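Local coordinates for uncharacterized protein DUF1234 (Pectobacterium atrosepticum SCRI1043, PDB 3BDV), which probably acts as a serine hydrolase of the alpha/beta-hydrolase fold and binds calcium, although its substrate is unknown, at residues I79-G84 with L104-E109; L129-H134 with V156-A161. All blocks are in the same frame, centred on the assembly; numbering follows the deposited sequence.

Contact 1 (I79-G84 with L104-E109); sequences IGHSFG and LVAPAE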
loop_
_atom_site.group_PDB
_atom_site.type_symbol
_atom_site.label_atom_id
_atom_site.label_comp_id
_atom_site.label_asym_id
_atom_site.label_seq_id
_atom_site.Cartn_x
_atom_site.Cartn_y
_atom_site.Cartn_z
ATOM N N ILE A 79 -0.451 3.344 1.066
ATOM C CA ILE A 79 -1.153 2.145 0.508
ATOM C C ILE A 79 -0.385 1.841 -0.791
ATOM O O ILE A 79 -0.532 2.512 -1.841
ATOM C CB ILE A 79 -2.636 2.395 0.252
ATOM C CG1 ILE A 79 -3.405 2.797 1.515
ATOM C CG2 ILE A 79 -3.279 1.169 -0.439
ATOM C CD1 ILE A 79 -4.837 3.281 1.285
ATOM N N GLY A 80 0.496 0.848 -0.698
ATOM C CA GLY A 80 1.403 0.525 -1.776
ATOM C C GLY A 80 1.068 -0.721 -2.590
ATOM O O GLY A 80 0.547 -1.671 -2.048
ATOM N N HIS A 81 1.459 -0.737 -3.857
ATOM C CA HIS A 81 1.343 -1.939 -4.679
ATOM C C HIS A 81 2.706 -2.310 -5.247
ATOM O O HIS A 81 3.353 -1.476 -5.875
ATOM C CB HIS A 81 0.349 -1.719 -5.845
ATOM C CG HIS A 81 0.166 -2.914 -6.740
ATOM N ND1 HIS A 81 0.329 -2.864 -8.107
ATOM C CD2 HIS A 81 -0.137 -4.200 -6.447
ATOM C CE1 HIS A 81 0.118 -4.065 -8.617
ATOM N NE2 HIS A 81 -0.189 -4.894 -7.630
ATOM N N SER A 82 3.125 -3.561 -5.063
ATOM C CA SER A 82 4.320 -4.085 -5.753
ATOM C C SER A 82 5.600 -3.262 -5.449
ATOM O O SER A 82 5.984 -3.113 -4.286
ATOM C CB SER A 82 4.026 -4.230 -7.246
ATOM O OG SER A 82 4.965 -5.136 -7.849
ATOM N N PHE A 83 6.247 -2.677 -6.466
ATOM C CA PHE A 83 7.368 -1.811 -6.194
ATOM C C PHE A 83 7.009 -0.645 -5.269
ATOM O O PHE A 83 7.818 -0.233 -4.436
ATOM C CB PHE A 83 7.999 -1.306 -7.495
ATOM C CG PHE A 83 9.338 -0.652 -7.293
ATOM C CD1 PHE A 83 10.480 -1.421 -7.139
ATOM C CD2 PHE A 83 9.478 0.709 -7.379
ATOM C CE1 PHE A 83 11.758 -0.807 -6.984
ATOM C CE2 PHE A 83 10.715 1.317 -7.222
ATOM C CZ PHE A 83 11.859 0.553 -7.045
ATOM N N GLY A 84 5.811 -0.102 -5.435
ATOM C CA GLY A 84 5.308 0.928 -4.537
ATOM C C GLY A 84 5.277 0.482 -3.090
ATOM O O GLY A 84 5.563 1.278 -2.199
ATOM N N LEU A 104 0.575 -2.940 2.458
ATOM C CA LEU A 104 1.488 -3.460 1.419
ATOM C C LEU A 104 0.728 -4.521 0.632
ATOM O O LEU A 104 0.496 -5.624 1.081
ATOM C CB LEU A 104 2.763 -4.052 2.014
ATOM C CG LEU A 104 3.496 -3.110 2.947
ATOM C CD1 LEU A 104 4.786 -3.682 3.625
ATOM C CD2 LEU A 104 3.811 -1.802 2.203
ATOM N N VAL A 105 0.365 -4.170 -0.592
ATOM C CA VAL A 105 -0.454 -5.061 -1.380
ATOM C C VAL A 105 0.410 -5.655 -2.482
ATOM O O VAL A 105 0.925 -4.922 -3.324
ATOM C CB VAL A 105 -1.636 -4.307 -2.027
ATOM C CG1 VAL A 105 -2.477 -5.316 -2.921
ATOM C CG2 VAL A 105 -2.488 -3.599 -0.941
ATOM N N ALA A 106 0.584 -6.969 -2.449
ATOM C CA ALA A 106 1.460 -7.661 -3.427
ATOM C C ALA A 106 2.854 -7.006 -3.464
ATOM O O ALA A 106 3.368 -6.638 -4.525
ATOM C CB ALA A 106 0.828 -7.720 -4.844
ATOM N N PRO A 107 3.501 -6.897 -2.296
ATOM C CA PRO A 107 4.871 -6.401 -2.317
ATOM C C PRO A 107 5.701 -7.332 -3.187
ATOM O O PRO A 107 5.503 -8.547 -3.152
ATOM C CB PRO A 107 5.300 -6.491 -0.858
ATOM C CG PRO A 107 4.561 -7.507 -0.325
ATOM C CD PRO A 107 3.179 -7.440 -0.969
ATOM N N ALA A 108 6.611 -6.769 -3.976
ATOM C CA ALA A 108 7.471 -7.591 -4.792
ATOM C C ALA A 108 8.665 -8.114 -3.951
ATOM O O ALA A 108 9.119 -7.436 -3.051
ATOM C CB ALA A 108 7.942 -6.783 -6.010
ATOM N N GLU A 109 9.189 -9.274 -4.315
ATOM C CA GLU A 109 10.462 -9.741 -3.802
ATOM C C GLU A 109 11.526 -8.716 -4.200
ATOM O O GLU A 109 11.683 -8.388 -5.379
ATOM C CB GLU A 109 10.756 -11.137 -4.404
ATOM C CG GLU A 109 12.003 -11.793 -3.917
ATOM C CD GLU A 109 11.907 -12.253 -2.479
ATOM O OE1 GLU A 109 11.096 -13.159 -2.194
ATOM O OE2 GLU A 109 12.653 -11.724 -1.643
#
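I79 CB points away from 104-109, and its side chain touches W34 and W38 of helix 34-41. Within these segments the parallel pairing is first seen at G80, which pairs with L104; G80 O accepts from V105 N at 2.9 Å, in the carbonyl plane with an N-H...O angle of 157°. H81 pairs with V105. H81 CA makes a CA-H...O contact with V105 O, 3.3 Å, and CG, anti to the backbone N, turns the imidazole so that CD2 comes back to 3.4 Å from V105 O. A106 CB approaches the ring obliquely, 4.0 Å from H81 CD2. NE2 is fixed beyond this pair by a bond with H163 O, and the rings of H33 and W34 meet the imidazole edge-to-face. The next rung, S82 N to V105 O at 3.1 Å, is the second backbone hydrogen bond of the pairing. Here strand 76-81 turns abruptly into helix 83-93 of a beta-alpha-beta unit, and G80, S82 and G84 fit the GxSxG pattern of a nucleophile elbow, consistent with a serine hydrolase; S82 would then be the probable nucleophile. The backbone of S82 supports this reading, since phi 58° and psi -120° mark a strained turn. S82 CB packs over the centre of the H81 ring, and S82 CA makes a CA-H...O contact of 3.0 Å with A106 O. OG, anti to the backbone N, lies 3.9 Å from A108 CB. F83 CB points away, its ring meeting W61 and F113. At G84 the helix is under way, with G84 N donating weakly to H81 O.

Contact 2 (L129-H134 with V156-A161); sequences LTFASH and VDVGEA
Backbone bonds set the parallel ladder between strands 128-132 and 154-157. V156 N meets T130 O at 2.7 Å, nearly along the C=O axis, A132 N returns to V156 O, and V158 N reaches A132 O almost straight (173°). Beyond the bridges, H134 N donates to G159 O from above the carbonyl plane.

Apolar contact covers the face of the sheet carrying F131 and V156. The two side chains lie alongside each other, F131 CD2 3.6 Å from V156 CG1. V156 CG2 stands over one ring face, offset toward its rim, and V158 CG1 sits in plane at the ring edge. L129 CD1 touches V156 CG2, and helix 174-185 packs against this cluster through R179.

Polar side chains tie the strand ends and the loops after them. S133 OG accepts from A161 N at 3.0 Å and also bonds G162 O and N135 N. H134 NE2 donates to D157 OD2 at 2.9 Å, lying above the carboxylate plane, with the two planes 34° apart. D157 OD1 takes G159 N at 2.8 Å, an Asx turn.

H134 NE2 on OD2 and G159 N on OD1 together hold the carboxylate's rotation; beside it, the exposed H134, stacked on F141, would probably gain some stability in its protonated form.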
loop_
_atom_site.group_PDB
_atom_site.type_symbol
_atom_site.label_atom_id
_atom_site.label_comp_id
_atom_site.label_asym_id
_atom_site.label_seq_id
_atom_site.Cartn_x
_atom_site.Cartn_y
_atom_site.Cartn_z
ATOM N N LEU A 129 -0.030 -3.964 7.371
ATOM C CA LEU A 129 -0.862 -5.005 6.829
ATOM C C LEU A 129 -0.320 -5.375 5.427
ATOM O O LEU A 129 -0.134 -4.484 4.599
ATOM C CB LEU A 129 -2.264 -4.459 6.707
ATOM C CG LEU A 129 -3.479 -5.306 6.567
ATOM C CD1 LEU A 129 -3.638 -6.173 7.811
ATOM C CD2 LEU A 129 -4.644 -4.280 6.367
ATOM N N THR A 130 -0.146 -6.678 5.158
ATOM C CA THR A 130 0.392 -7.166 3.891
ATOM C C THR A 130 -0.598 -8.126 3.245
ATOM O O THR A 130 -1.065 -9.039 3.918
ATOM C CB THR A 130 1.753 -7.856 4.067
ATOM O OG1 THR A 130 2.695 -6.896 4.575
ATOM C CG2 THR A 130 2.312 -8.430 2.712
ATOM N N PHE A 131 -0.892 -7.931 1.969
ATOM C CA PHE A 131 -1.808 -8.815 1.239
ATOM C C PHE A 131 -0.957 -9.562 0.214
ATOM O O PHE A 131 -0.186 -8.934 -0.532
ATOM C CB PHE A 131 -2.861 -8.008 0.488
ATOM C CG PHE A 131 -3.796 -7.276 1.395
ATOM C CD1 PHE A 131 -3.426 -6.113 2.014
ATOM C CD2 PHE A 131 -5.072 -7.746 1.613
ATOM C CE1 PHE A 131 -4.296 -5.463 2.883
ATOM C CE2 PHE A 131 -5.934 -7.082 2.468
ATOM C CZ PHE A 131 -5.548 -5.959 3.108
ATOM N N ALA A 132 -1.075 -10.883 0.213
ATOM C CA ALA A 132 -0.217 -11.752 -0.612
ATOM C C ALA A 132 -1.073 -12.721 -1.407
ATOM O O ALA A 132 -1.989 -13.296 -0.897
ATOM C CB ALA A 132 0.776 -12.490 0.264
ATOM N N SER A 133 -0.727 -12.897 -2.679
ATOM C CA SER A 133 -1.387 -13.845 -3.590
ATOM C C SER A 133 -0.543 -15.145 -3.732
ATOM O O SER A 133 0.693 -15.140 -3.511
ATOM C CB SER A 133 -1.561 -13.151 -4.944
ATOM O OG SER A 133 -1.898 -14.053 -5.962
ATOM N N HIS A 134 -1.218 -16.254 -4.072
ATOM C CA HIS A 134 -0.485 -17.485 -4.302
ATOM C C HIS A 134 0.045 -17.639 -5.724
ATOM O O HIS A 134 0.752 -18.596 -5.982
ATOM C CB HIS A 134 -1.337 -18.711 -4.002
ATOM C CG HIS A 134 -1.487 -18.970 -2.555
ATOM N ND1 HIS A 134 -0.760 -19.943 -1.904
ATOM C CD2 HIS A 134 -2.206 -18.319 -1.610
ATOM C CE1 HIS A 134 -1.076 -19.911 -0.617
ATOM N NE2 HIS A 134 -1.978 -18.968 -0.421
ATOM N N VAL A 156 -2.300 -11.214 5.029
ATOM C CA VAL A 156 -3.630 -11.518 4.509
ATOM C C VAL A 156 -3.461 -12.260 3.219
ATOM O O VAL A 156 -2.959 -11.706 2.249
ATOM C CB VAL A 156 -4.458 -10.246 4.290
ATOM C CG1 VAL A 156 -5.883 -10.582 3.698
ATOM C CG2 VAL A 156 -4.556 -9.480 5.617
ATOM N N ASP A 157 -3.800 -13.537 3.275
ATOM C CA ASP A 157 -3.812 -14.449 2.108
ATOM C C ASP A 157 -5.080 -14.233 1.267
ATOM O O ASP A 157 -6.170 -14.517 1.718
ATOM C CB ASP A 157 -3.720 -15.879 2.660
ATOM C CG ASP A 157 -3.667 -16.942 1.596
ATOM O OD1 ASP A 157 -3.941 -16.650 0.415
ATOM O OD2 ASP A 157 -3.313 -18.083 1.963
ATOM N N VAL A 158 -4.905 -13.691 0.053
ATOM C CA VAL A 158 -5.991 -13.379 -0.881
ATOM C C VAL A 158 -6.142 -14.485 -1.939
ATOM O O VAL A 158 -6.822 -14.305 -2.942
ATOM C CB VAL A 158 -5.855 -11.955 -1.512
ATOM C CG1 VAL A 158 -5.967 -10.883 -0.407
ATOM C CG2 VAL A 158 -4.544 -11.823 -2.293
ATOM N N GLY A 159 -5.554 -15.640 -1.701
ATOM C CA GLY A 159 -5.713 -16.750 -2.622
ATOM C C GLY A 159 -4.986 -16.541 -3.937
ATOM O O GLY A 159 -3.978 -15.832 -4.003
ATOM N N GLU A 160 -5.509 -17.161 -4.993
ATOM C CA GLU A 160 -4.943 -16.980 -6.318
ATOM C C GLU A 160 -5.487 -15.710 -6.914
ATOM O O GLU A 160 -6.489 -15.744 -7.591
ATOM C CB GLU A 160 -5.233 -18.187 -7.221
ATOM C CG GLU A 160 -4.325 -19.305 -6.937
ATOM C CD GLU A 160 -4.633 -20.544 -7.761
ATOM O OE1 GLU A 160 -5.454 -20.488 -8.678
ATOM O OE2 GLU A 160 -4.031 -21.566 -7.479
ATOM N N ALA A 161 -4.820 -14.596 -6.636
ATOM C CA ALA A 161 -5.265 -13.297 -7.048
ATOM C C ALA A 161 -4.314 -12.666 -8.057
ATOM O O ALA A 161 -4.232 -11.414 -8.177
ATOM C CB ALA A 161 -5.431 -12.379 -5.832
#

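How the contacts relate
The contacts follow in series along the chain: contact 1 closes with 104-109 before contact 2 opens at 129. Each joins successive parallel strands of a beta-alpha-beta unit, built round helix 83-93 in contact 1 and helix 141-151 in contact 2. Their centres lie 11 Å apart in the same sheet, where strands 99-105 and 128-132 are neighbours. Probable hydrogen bonds L104 N to L129 O (2.7 Å) and F131 N to L104 O (2.8 Å) join them directly. The two units thus run side by side through the parallel sheet of the alpha/beta-hydrolase fold, the probable nucleophile elbow following an inner strand in buried contact 1, while partly exposed contact 2 reaches edge strand 154-157.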